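Local coordinates for DNA ligase D 3'-phosphoesterase domain-containing protein (Methanocella paludicola, PDB 5DMP), which probably acts as a phosphoesterase that processes the 3' ends of broken DNA during archaeal non-homologous end joining, at residues 20-25 against 119-124; 95-100 against 104-109; 3-8 against 26-31; 57-62 against 77-82. All blocks are in the same frame, centred on the assembly; numbering follows the deposited sequence.

Contact 1 (20-25 against 119-124); sequences LRLEMG and YALIRT. With VN4 (oxido(dioxo)vanadium), chain J.
Leu20 and Leu22 meet Leu121 across the interior of a closed, curled antiparallel barrel. Strands 16-24 and 118-123 are not neighbours in this barrel, and their backbones stay far apart: the nearest CA atoms, of Leu20 and Leu121, are 10.6 Å from each other. Only branched leucine ends span that gap, tip to tip. The CD1 methyl of Leu121 does all the touching from its side, lying 4.0 Å from Leu20 CD2 and 4.0 Å from Leu22 CD1, so that a single methyl is shared by two partners. Leu20 CG is anti to its own nitrogen (chi1 166°), whereas Leu22 CG swings beside its nitrogen (chi1 -63°), and the two branches thereby converge on one point. Tyr6 and Ile8 of strand 5-12 pack against Leu20, and Trp31 and Trp132 against Leu121, adding to the largely apolar interior.

The ends of the segments are looser. Glu23 is partly exposed, while Gly25 and Arg123 are exposed, and none of them takes part in the packing. On the other face of strand 16-24 the character is polar: Arg21 points out of the barrel interior with an extended chain, its guanidinium steadied by Gln9 at NE and Ser30 at NH1. The oxovanadium group lies at the guanidinium edge, in its plane, with O3 3.6 Å from Arg21 NH2.

Contact 2 (95-100 against 104-109); sequences MTIEQS and GKIEVF
With CG1 of Ile97 anti to the backbone N (chi1 -163°) and its CD1 folded back by chi2 of 63°, that methyl leans out from the helix onto the strand, 3.9 Å from Ile106 CG2 and 3.8 Å from Val108 CG1. The isoleucine chain meets Ile106 at a slant and Val108 at about a right angle. Met24 and Tyr82 also pack on Ile97, seating the short helix 97-103 over one end of the barrel.

Nearer the turn, polar main-chain atoms take over. Ser100 O accepts from Lys105 N at 3.0 Å, a bond that belongs to the Schellman motif in which Gly104, with positive phi, ends the helix and lets the chain enter strand 105-111. At the other end Thr96 is the N-cap: it forms a capping box with Gln99, Thr96 OG1 accepting from Gln99 N at 3.0 Å and Gln99 OE1 from Thr96 N at 2.8 Å. Ser100 joins both ends. Its OG donates to Thr96 O at 2.9 Å from above the carbonyl plane, while Ser100 N reaches the same oxygen from the opposite face, and its CB lies 3.3 Å from Lys105 O. Replacing Ser100 by an alanine would probably cost Thr96 O its second donor, leaving Ser100 N, and weaken the hold on the first turn.

Lys105 O, close to Ser100 CB, accepts from Arg86 NH1. The chemistry thus divides the work: main-chain and cap bonds define where the helix begins and ends, whereas apolar branches fasten it to the strand.

Contact 3 (3-8 against 26-31); sequences HPIYVI and GVLKSW
Leu28 reaches toward Ile5 and Val7 from two strands away: in this antiparallel barrel, strand 16-24 runs between strands 5-12 and 27-33, so the contact bridges over a middle strand on the face turned away from the barrel interior. Ile5 and Leu28 approach at a slant, neither end-on nor side by side, and they touch through one methyl each, Ile5 CG2 and Leu28 CD2, 4.2 Å apart. The leucine forks over the middle strand. Its other branch turns toward Val7, where Leu28 CD1 and Val7 CG1 are separated by a looser 4.5 Å. Ile5 presents CG2 while CG1 lies beside its nitrogen (chi1 -76°), and Leu28, with CG also beside its nitrogen (chi1 -66°), sets its fork between Arg21 and Glu23, both of which touch it.

Ile55 and Ala58 pack on Ile5, extending this apolar layer toward the loop that follows strand 45-53. Further along strand 27-33, Ser30 is polar but buried, in touch with Thr50 and His53 of strand 45-53. Ser30 OG donates to Leu28 O at 3.0 Å, from well above the carbonyl plane.

Contact 4 (57-62 against 77-82); sequences YATFEG and WDIGTY. With VN4 (oxido(dioxo)vanadium), chain J.
Where the 3-10 turn at 57-58 lies over the outer face of strand 72-84, at residues 77-82, the backbones stay 7.8 Å apart between the CA atoms of Ala58 and Ile79, and the turn is closed by Phe60 N donating to Tyr57 O at 2.9 Å. Ile79 spans the distance. Its CG1 is anti to the backbone N (chi1 -164°), and the extended chain carries CD1 into the turn, 3.6 Å from Ala58 O, 3.9 Å from Thr59 CG2 and 4.2 Å from Ala58 CB. The methyl therefore lies against a carbonyl oxygen that has been buried without a hydrogen-bonding partner in the model. Between these two segments the contact is van der Waals packing; just beyond, Glu61 OE1 is hydrogen-bonded to Val76 N.

The strand itself carries a classic beta bulge: Trp77 and Asp78 both face Ile8 of the neighbouring strand 5-12. Asp78 then uses OD2 to accept from Tyr6 OH, while Ile79 N makes a weak bond to Asp78 OD1.

Tyr57, at the start of the turn, points the other way, into the pocket. Its OH donates to O2 of the oxovanadium group at 2.7 Å, and that oxygen sits at the ring edge, close to the ring plane. Phe60 CB lies 4.0 Å above the centre of one ring face, which probably limits how far the ring can tilt. A phenylalanine at Tyr57 would probably leave O2 without this donor, so that the pocket held the group by fewer bonds. His53 NE2 is also hydrogen-bonded to the vanadium group, and Arg21 packs against the tyrosine ring.

How the contacts relate
All four contacts are built on one closed antiparallel barrel. Contact 1 lies in its interior, and contact 2, with its centre about 7 Å away, seats helix 97-103 over one end; Met24 CE meets Ile97 CG1 at 3.6 Å. Contact 3 lies on the other face of strand 16-24, joined to contact 1 by Arg21 N and Val7 O, 2.8 Å apart, and continues into contact 4, about 9 Å off between centres, through Val7 and Ala58. Contacts 1 and 4 both reach the vanadium pocket, where Arg21 NH2 approaches Tyr57 CE2 to 3.6 Å. Tyr82 of contact 4 reaches contact 2, its CD1 3.5 Å from Val108 CG1, although the centres are about 20 Å apart.

Contact 1 (20-25 against 119-124)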
# COMPACT_ATOMS: atom_id res chain seq x y z
N LEU A 20 1.85 1.37 2.69
CA LEU A 20 1.00 1.55 1.52
C LEU A 20 0.47 3.00 1.47
O LEU A 20 0.01 3.50 2.50
CB LEU A 20 -0.26 0.64 1.66
CG LEU A 20 -1.39 0.93 0.70
CD1 LEU A 20 -0.98 0.50 -0.76
CD2 LEU A 20 -2.58 0.07 1.17
N ARG A 21 0.47 3.62 0.29
CA ARG A 21 -0.09 5.02 0.26
C ARG A 21 -0.92 5.22 -0.97
O ARG A 21 -0.64 4.69 -2.07
CB ARG A 21 1.09 6.07 0.27
CG ARG A 21 2.27 5.67 1.10
CD ARG A 21 3.30 6.90 1.15
NE ARG A 21 4.50 6.45 1.82
CZ ARG A 21 4.70 6.39 3.13
NH1 ARG A 21 3.76 6.77 4.01
NH2 ARG A 21 5.82 5.94 3.58
N LEU A 22 -1.99 5.97 -0.82
CA LEU A 22 -2.82 6.24 -1.95
C LEU A 22 -3.08 7.77 -1.98
O LEU A 22 -3.51 8.35 -0.95
CB LEU A 22 -4.23 5.58 -1.78
CG LEU A 22 -4.21 4.03 -1.71
CD1 LEU A 22 -5.63 3.58 -1.32
CD2 LEU A 22 -3.80 3.48 -3.09
N GLU A 23 -2.95 8.34 -3.16
CA GLU A 23 -3.19 9.81 -3.30
C GLU A 23 -4.66 10.15 -3.22
O GLU A 23 -5.47 9.64 -4.04
CB GLU A 23 -2.64 10.23 -4.61
CG GLU A 23 -2.86 11.75 -4.84
CD GLU A 23 -2.36 12.23 -6.19
OE1 GLU A 23 -1.69 11.49 -6.97
OE2 GLU A 23 -2.59 13.43 -6.46
N MET A 24 -5.01 11.03 -2.28
CA MET A 24 -6.33 11.68 -2.31
C MET A 24 -6.31 13.01 -1.56
O MET A 24 -5.48 13.20 -0.63
CB MET A 24 -7.42 10.78 -1.74
CG MET A 24 -7.14 10.10 -0.40
SD MET A 24 -8.35 8.81 0.11
CE MET A 24 -7.56 7.24 -0.23
N GLY A 25 -7.18 13.94 -1.98
CA GLY A 25 -7.26 15.26 -1.32
C GLY A 25 -5.91 15.96 -1.16
O GLY A 25 -5.62 16.58 -0.12
N TYR A 119 -8.16 -4.55 -4.84
CA TYR A 119 -7.80 -4.66 -3.43
C TYR A 119 -8.77 -3.79 -2.61
O TYR A 119 -9.31 -2.79 -3.11
CB TYR A 119 -6.34 -4.17 -3.11
CG TYR A 119 -5.31 -5.19 -3.55
CD1 TYR A 119 -4.93 -5.27 -4.88
CD2 TYR A 119 -4.76 -6.06 -2.59
CE1 TYR A 119 -4.00 -6.23 -5.30
CE2 TYR A 119 -3.83 -7.02 -2.98
CZ TYR A 119 -3.48 -7.09 -4.32
OH TYR A 119 -2.56 -8.04 -4.72
N ALA A 120 -9.03 -4.30 -1.40
CA ALA A 120 -9.93 -3.58 -0.43
C ALA A 120 -9.13 -3.15 0.81
O ALA A 120 -8.24 -3.88 1.33
CB ALA A 120 -11.09 -4.47 -0.01
N LEU A 121 -9.55 -2.01 1.37
CA LEU A 121 -9.05 -1.51 2.65
C LEU A 121 -10.31 -1.23 3.49
O LEU A 121 -11.12 -0.42 3.07
CB LEU A 121 -8.32 -0.15 2.46
CG LEU A 121 -6.84 -0.30 2.19
CD1 LEU A 121 -6.39 1.08 1.66
CD2 LEU A 121 -6.07 -0.69 3.46
N ILE A 122 -10.46 -1.95 4.61
CA ILE A 122 -11.74 -1.86 5.38
C ILE A 122 -11.44 -1.40 6.79
O ILE A 122 -10.67 -2.08 7.50
CB ILE A 122 -12.41 -3.28 5.48
CG1 ILE A 122 -12.72 -3.81 4.05
CG2 ILE A 122 -13.74 -3.21 6.33
CD1 ILE A 122 -13.66 -2.91 3.27
N ARG A 123 -12.09 -0.29 7.24
CA ARG A 123 -11.72 0.23 8.57
C ARG A 123 -12.38 -0.65 9.66
O ARG A 123 -13.49 -1.14 9.45
CB ARG A 123 -12.15 1.67 8.75
CG ARG A 123 -11.71 2.15 10.12
CD ARG A 123 -11.87 3.65 10.17
NE ARG A 123 -13.25 3.98 9.93
CZ ARG A 123 -13.62 4.98 9.14
NH1 ARG A 123 -12.70 5.71 8.49
NH2 ARG A 123 -14.91 5.22 8.97
N THR A 124 -11.67 -0.91 10.76
CA THR A 124 -12.26 -1.65 11.88
C THR A 124 -12.45 -0.73 13.13
O THR A 124 -11.80 0.30 13.24
CB THR A 124 -11.43 -2.88 12.29
OG1 THR A 124 -10.44 -2.51 13.25
CG2 THR A 124 -10.77 -3.57 11.06
V VN4 J . 7.67 6.99 6.51
O1 VN4 J . 7.94 8.87 6.81
O2 VN4 J . 9.17 6.35 5.48
O3 VN4 J . 6.14 6.09 7.17

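Contact 2 (95-100 against 104-109)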
# COMPACT_ATOMS: atom_id res chain seq x y z
N MET A 95 -19.38 6.23 -4.77
CA MET A 95 -18.64 6.82 -3.66
C MET A 95 -17.32 7.32 -4.23
O MET A 95 -16.62 6.54 -4.89
CB MET A 95 -18.37 5.75 -2.59
CG MET A 95 -19.59 5.35 -1.80
SD MET A 95 -20.40 6.61 -0.74
CE MET A 95 -21.65 5.56 0.03
N THR A 96 -16.98 8.61 -4.02
CA THR A 96 -15.64 9.13 -4.42
C THR A 96 -14.61 8.46 -3.50
O THR A 96 -14.97 7.77 -2.56
CB THR A 96 -15.55 10.65 -4.20
OG1 THR A 96 -15.71 10.92 -2.80
CG2 THR A 96 -16.67 11.34 -4.98
N ILE A 97 -13.31 8.62 -3.78
CA ILE A 97 -12.30 7.99 -2.96
C ILE A 97 -12.31 8.60 -1.55
O ILE A 97 -12.16 7.89 -0.55
CB ILE A 97 -10.88 8.04 -3.66
CG1 ILE A 97 -9.89 7.02 -3.01
CG2 ILE A 97 -10.29 9.47 -3.60
CD1 ILE A 97 -10.31 5.52 -3.15
N GLU A 98 -12.52 9.93 -1.46
CA GLU A 98 -12.61 10.57 -0.17
C GLU A 98 -13.83 10.09 0.62
O GLU A 98 -13.71 9.81 1.82
CB GLU A 98 -12.55 12.13 -0.27
CG GLU A 98 -11.26 12.70 -0.90
CD GLU A 98 -11.25 12.68 -2.44
OE1 GLU A 98 -12.27 12.30 -3.10
OE2 GLU A 98 -10.18 13.05 -3.01
N GLN A 99 -14.98 9.96 -0.04
CA GLN A 99 -16.19 9.39 0.63
C GLN A 99 -15.96 7.95 1.06
O GLN A 99 -16.35 7.55 2.17
CB GLN A 99 -17.40 9.38 -0.30
CG GLN A 99 -17.87 10.76 -0.66
CD GLN A 99 -18.98 10.77 -1.66
OE1 GLN A 99 -19.03 9.98 -2.62
NE2 GLN A 99 -19.89 11.74 -1.47
N SER A 100 -15.32 7.17 0.17
CA SER A 100 -14.86 5.82 0.55
C SER A 100 -13.98 5.80 1.80
O SER A 100 -14.20 4.97 2.72
CB SER A 100 -14.10 5.16 -0.64
OG SER A 100 -15.00 5.03 -1.75
N GLY A 104 -14.73 4.29 5.60
CA GLY A 104 -13.95 3.11 6.07
C GLY A 104 -14.09 1.90 5.14
O GLY A 104 -13.91 0.74 5.58
N LYS A 105 -14.40 2.15 3.86
CA LYS A 105 -14.48 1.07 2.87
C LYS A 105 -13.94 1.52 1.52
O LYS A 105 -14.59 2.24 0.75
CB LYS A 105 -15.95 0.56 2.74
CG LYS A 105 -16.14 -0.53 1.67
CD LYS A 105 -17.60 -0.99 1.79
CE LYS A 105 -17.99 -1.93 0.69
NZ LYS A 105 -19.42 -2.27 0.94
N ILE A 106 -12.70 1.11 1.24
CA ILE A 106 -12.07 1.55 0.00
C ILE A 106 -11.89 0.30 -0.86
O ILE A 106 -11.36 -0.73 -0.38
CB ILE A 106 -10.65 2.14 0.33
CG1 ILE A 106 -10.77 3.47 1.14
CG2 ILE A 106 -9.81 2.33 -0.94
CD1 ILE A 106 -9.43 3.93 1.79
N GLU A 107 -12.37 0.38 -2.10
CA GLU A 107 -12.13 -0.71 -3.10
C GLU A 107 -11.52 -0.12 -4.33
O GLU A 107 -12.16 0.73 -4.98
CB GLU A 107 -13.46 -1.41 -3.44
CG GLU A 107 -14.06 -1.97 -2.14
CD GLU A 107 -15.47 -2.56 -2.28
OE1 GLU A 107 -16.23 -2.13 -3.18
OE2 GLU A 107 -15.81 -3.50 -1.50
N VAL A 108 -10.29 -0.55 -4.67
CA VAL A 108 -9.55 0.09 -5.76
C VAL A 108 -8.91 -0.98 -6.67
O VAL A 108 -8.65 -2.14 -6.21
CB VAL A 108 -8.42 0.98 -5.19
CG1 VAL A 108 -9.05 2.29 -4.60
CG2 VAL A 108 -7.51 0.26 -4.14
N PHE A 109 -8.67 -0.59 -7.91
CA PHE A 109 -7.92 -1.44 -8.79
C PHE A 109 -6.50 -0.86 -8.81
O PHE A 109 -6.31 0.27 -9.28
CB PHE A 109 -8.50 -1.39 -10.19
CG PHE A 109 -7.90 -2.47 -11.08
CD1 PHE A 109 -6.63 -2.25 -11.69
CD2 PHE A 109 -8.55 -3.71 -11.25
CE1 PHE A 109 -6.03 -3.25 -12.48
CE2 PHE A 109 -7.98 -4.69 -12.07
CZ PHE A 109 -6.71 -4.49 -12.63

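Contact 3 (3-8 against 26-31)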
# COMPACT_ATOMS: atom_id res chain seq x y z
N HIS A 3 -1.09 10.00 -12.10
CA HIS A 3 -2.05 10.24 -10.99
C HIS A 3 -3.28 9.33 -11.03
O HIS A 3 -3.67 8.96 -12.15
CB HIS A 3 -2.34 11.76 -10.83
CG HIS A 3 -1.11 12.53 -10.46
ND1 HIS A 3 -0.68 12.67 -9.15
CD2 HIS A 3 -0.18 13.15 -11.23
CE1 HIS A 3 0.45 13.35 -9.13
NE2 HIS A 3 0.79 13.65 -10.38
N PRO A 4 -4.12 9.38 -9.98
CA PRO A 4 -3.71 9.26 -8.61
C PRO A 4 -2.68 8.20 -8.31
O PRO A 4 -2.78 7.10 -8.78
CB PRO A 4 -5.01 9.13 -7.85
CG PRO A 4 -5.88 8.30 -8.80
CD PRO A 4 -5.36 8.59 -10.21
N ILE A 5 -1.66 8.61 -7.59
CA ILE A 5 -0.58 7.72 -7.25
C ILE A 5 -1.01 6.63 -6.26
O ILE A 5 -1.73 6.91 -5.29
CB ILE A 5 0.56 8.56 -6.61
CG1 ILE A 5 1.29 9.32 -7.70
CG2 ILE A 5 1.63 7.73 -5.86
CD1 ILE A 5 1.96 10.50 -7.03
N TYR A 6 -0.49 5.42 -6.50
CA TYR A 6 -0.44 4.29 -5.52
C TYR A 6 1.06 4.00 -5.38
O TYR A 6 1.83 3.99 -6.40
CB TYR A 6 -1.21 3.10 -6.16
CG TYR A 6 -0.54 1.79 -5.90
CD1 TYR A 6 -0.54 1.25 -4.58
CD2 TYR A 6 0.09 1.09 -6.93
CE1 TYR A 6 0.12 0.04 -4.29
CE2 TYR A 6 0.78 -0.14 -6.66
CZ TYR A 6 0.77 -0.66 -5.35
OH TYR A 6 1.43 -1.86 -5.10
N VAL A 7 1.51 3.82 -4.14
CA VAL A 7 2.91 3.40 -3.92
C VAL A 7 2.95 2.49 -2.68
O VAL A 7 2.15 2.65 -1.74
CB VAL A 7 3.81 4.67 -3.71
CG1 VAL A 7 3.28 5.55 -2.55
CG2 VAL A 7 5.31 4.27 -3.54
N ILE A 8 3.89 1.55 -2.68
CA ILE A 8 4.24 0.84 -1.48
C ILE A 8 5.74 1.01 -1.30
O ILE A 8 6.55 0.71 -2.24
CB ILE A 8 3.94 -0.70 -1.61
CG1 ILE A 8 2.38 -0.90 -1.62
CG2 ILE A 8 4.63 -1.42 -0.41
CD1 ILE A 8 1.86 -2.37 -1.82
N GLY A 26 -5.07 15.80 -2.18
CA GLY A 26 -3.78 16.44 -2.31
C GLY A 26 -2.65 15.86 -1.49
O GLY A 26 -1.62 16.46 -1.42
N VAL A 27 -2.81 14.71 -0.85
CA VAL A 27 -1.70 14.14 -0.05
C VAL A 27 -1.67 12.61 -0.32
O VAL A 27 -2.55 12.13 -1.00
CB VAL A 27 -1.89 14.33 1.47
CG1 VAL A 27 -1.85 15.85 1.83
CG2 VAL A 27 -3.14 13.66 1.99
N LEU A 28 -0.73 11.90 0.30
CA LEU A 28 -0.72 10.44 0.21
C LEU A 28 -1.25 9.93 1.56
O LEU A 28 -0.56 10.03 2.59
CB LEU A 28 0.76 9.99 0.04
CG LEU A 28 1.38 10.43 -1.30
CD1 LEU A 28 2.82 9.88 -1.45
CD2 LEU A 28 0.59 10.03 -2.54
N LYS A 29 -2.48 9.40 1.59
CA LYS A 29 -2.99 8.74 2.77
C LYS A 29 -2.24 7.41 2.96
O LYS A 29 -2.05 6.70 1.96
CB LYS A 29 -4.52 8.41 2.56
CG LYS A 29 -5.45 9.58 2.21
CD LYS A 29 -5.43 10.68 3.29
CE LYS A 29 -5.88 10.15 4.62
NZ LYS A 29 -5.98 11.37 5.51
N SER A 30 -1.81 7.09 4.18
CA SER A 30 -0.76 6.11 4.37
C SER A 30 -1.21 5.09 5.42
O SER A 30 -1.86 5.45 6.40
CB SER A 30 0.52 6.79 4.84
OG SER A 30 0.95 7.67 3.77
N TRP A 31 -0.74 3.87 5.28
CA TRP A 31 -0.94 2.82 6.27
C TRP A 31 0.34 2.02 6.38
O TRP A 31 1.01 1.75 5.35
CB TRP A 31 -2.03 1.85 5.79
CG TRP A 31 -3.46 2.36 5.72
CD1 TRP A 31 -4.47 2.12 6.68
CD2 TRP A 31 -4.08 3.10 4.66
NE1 TRP A 31 -5.65 2.70 6.24
CE2 TRP A 31 -5.45 3.31 5.03
CE3 TRP A 31 -3.64 3.63 3.42
CZ2 TRP A 31 -6.37 4.01 4.19
CZ3 TRP A 31 -4.50 4.34 2.64
CH2 TRP A 31 -5.87 4.56 3.03

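Contact 4 (57-62 against 77-82)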
# COMPACT_ATOMS: atom_id res chain seq x y z
N TYR A 57 6.89 12.42 -1.82
CA TYR A 57 7.48 11.27 -1.10
C TYR A 57 7.30 9.92 -1.78
O TYR A 57 8.03 8.95 -1.49
CB TYR A 57 6.83 11.21 0.31
CG TYR A 57 7.65 10.48 1.30
CD1 TYR A 57 8.75 11.10 1.89
CD2 TYR A 57 7.37 9.15 1.66
CE1 TYR A 57 9.52 10.43 2.87
CE2 TYR A 57 8.18 8.45 2.57
CZ TYR A 57 9.24 9.13 3.19
OH TYR A 57 10.01 8.53 4.13
N ALA A 58 6.37 9.83 -2.73
CA ALA A 58 6.16 8.51 -3.42
C ALA A 58 7.42 7.92 -4.08
O ALA A 58 7.57 6.69 -4.21
CB ALA A 58 5.07 8.66 -4.46
N THR A 59 8.36 8.76 -4.51
CA THR A 59 9.60 8.21 -5.13
C THR A 59 10.80 8.35 -4.19
O THR A 59 11.94 8.18 -4.63
CB THR A 59 9.90 8.88 -6.50
OG1 THR A 59 9.98 10.28 -6.28
CG2 THR A 59 8.72 8.68 -7.45
N PHE A 60 10.58 8.60 -2.89
CA PHE A 60 11.70 8.64 -1.96
C PHE A 60 12.25 7.23 -1.74
O PHE A 60 11.49 6.33 -1.33
CB PHE A 60 11.31 9.22 -0.57
CG PHE A 60 12.42 9.13 0.41
CD1 PHE A 60 13.65 9.78 0.13
CD2 PHE A 60 12.37 8.25 1.48
CE1 PHE A 60 14.72 9.67 1.01
CE2 PHE A 60 13.44 8.15 2.34
CZ PHE A 60 14.62 8.85 2.11
N GLU A 61 13.56 7.03 -2.03
CA GLU A 61 14.21 5.74 -1.77
C GLU A 61 15.56 6.10 -1.19
O GLU A 61 16.26 6.87 -1.86
CB GLU A 61 14.39 5.01 -3.12
CG GLU A 61 15.19 3.73 -2.98
CD GLU A 61 14.95 2.80 -4.16
OE1 GLU A 61 13.83 2.25 -4.26
OE2 GLU A 61 15.91 2.62 -4.99
N GLY A 62 15.91 5.65 0.01
CA GLY A 62 17.19 6.13 0.64
C GLY A 62 17.13 5.85 2.13
O GLY A 62 16.41 4.96 2.57
N TRP A 77 9.01 0.02 -3.32
CA TRP A 77 8.80 -1.39 -3.59
C TRP A 77 7.81 -1.62 -4.74
O TRP A 77 7.96 -2.58 -5.49
CB TRP A 77 8.44 -2.11 -2.24
CG TRP A 77 8.26 -3.63 -2.38
CD1 TRP A 77 9.22 -4.61 -2.18
CD2 TRP A 77 7.02 -4.32 -2.73
NE1 TRP A 77 8.62 -5.89 -2.36
CE2 TRP A 77 7.31 -5.72 -2.74
CE3 TRP A 77 5.72 -3.89 -3.06
CZ2 TRP A 77 6.32 -6.69 -3.04
CZ3 TRP A 77 4.72 -4.85 -3.36
CH2 TRP A 77 5.06 -6.25 -3.35
N ASP A 78 6.76 -0.78 -4.89
CA ASP A 78 5.92 -0.85 -6.06
C ASP A 78 5.34 0.55 -6.24
O ASP A 78 5.27 1.31 -5.27
CB ASP A 78 4.72 -1.82 -5.86
CG ASP A 78 4.03 -2.16 -7.16
OD1 ASP A 78 4.61 -1.91 -8.26
OD2 ASP A 78 2.86 -2.70 -7.20
N ILE A 79 5.02 0.92 -7.46
CA ILE A 79 4.47 2.26 -7.69
C ILE A 79 3.60 2.19 -8.97
O ILE A 79 3.77 1.32 -9.86
CB ILE A 79 5.61 3.32 -7.81
CG1 ILE A 79 5.03 4.75 -7.65
CG2 ILE A 79 6.34 3.11 -9.17
CD1 ILE A 79 6.12 5.80 -7.35
N GLY A 80 2.62 3.06 -9.05
CA GLY A 80 1.79 3.16 -10.25
C GLY A 80 0.65 4.10 -9.89
O GLY A 80 0.84 5.13 -9.24
N THR A 81 -0.53 3.74 -10.33
CA THR A 81 -1.72 4.55 -10.11
C THR A 81 -2.82 3.60 -9.65
O THR A 81 -2.56 2.38 -9.47
CB THR A 81 -2.17 5.24 -11.45
OG1 THR A 81 -2.40 4.26 -12.47
CG2 THR A 81 -1.06 6.21 -11.98
N TYR A 82 -4.03 4.11 -9.40
CA TYR A 82 -5.14 3.21 -9.06
C TYR A 82 -6.42 3.81 -9.58
O TYR A 82 -6.46 5.00 -9.91
CB TYR A 82 -5.20 3.04 -7.51
CG TYR A 82 -5.66 4.27 -6.76
CD1 TYR A 82 -7.02 4.46 -6.48
CD2 TYR A 82 -4.73 5.23 -6.29
CE1 TYR A 82 -7.47 5.56 -5.76
CE2 TYR A 82 -5.17 6.36 -5.60
CZ TYR A 82 -6.50 6.53 -5.34
OH TYR A 82 -6.90 7.63 -4.66
V VN4 J . 7.67 6.99 6.51
O1 VN4 J . 7.94 8.87 6.81
O2 VN4 J . 9.17 6.35 5.48
O3 VN4 J . 6.14 6.09 7.17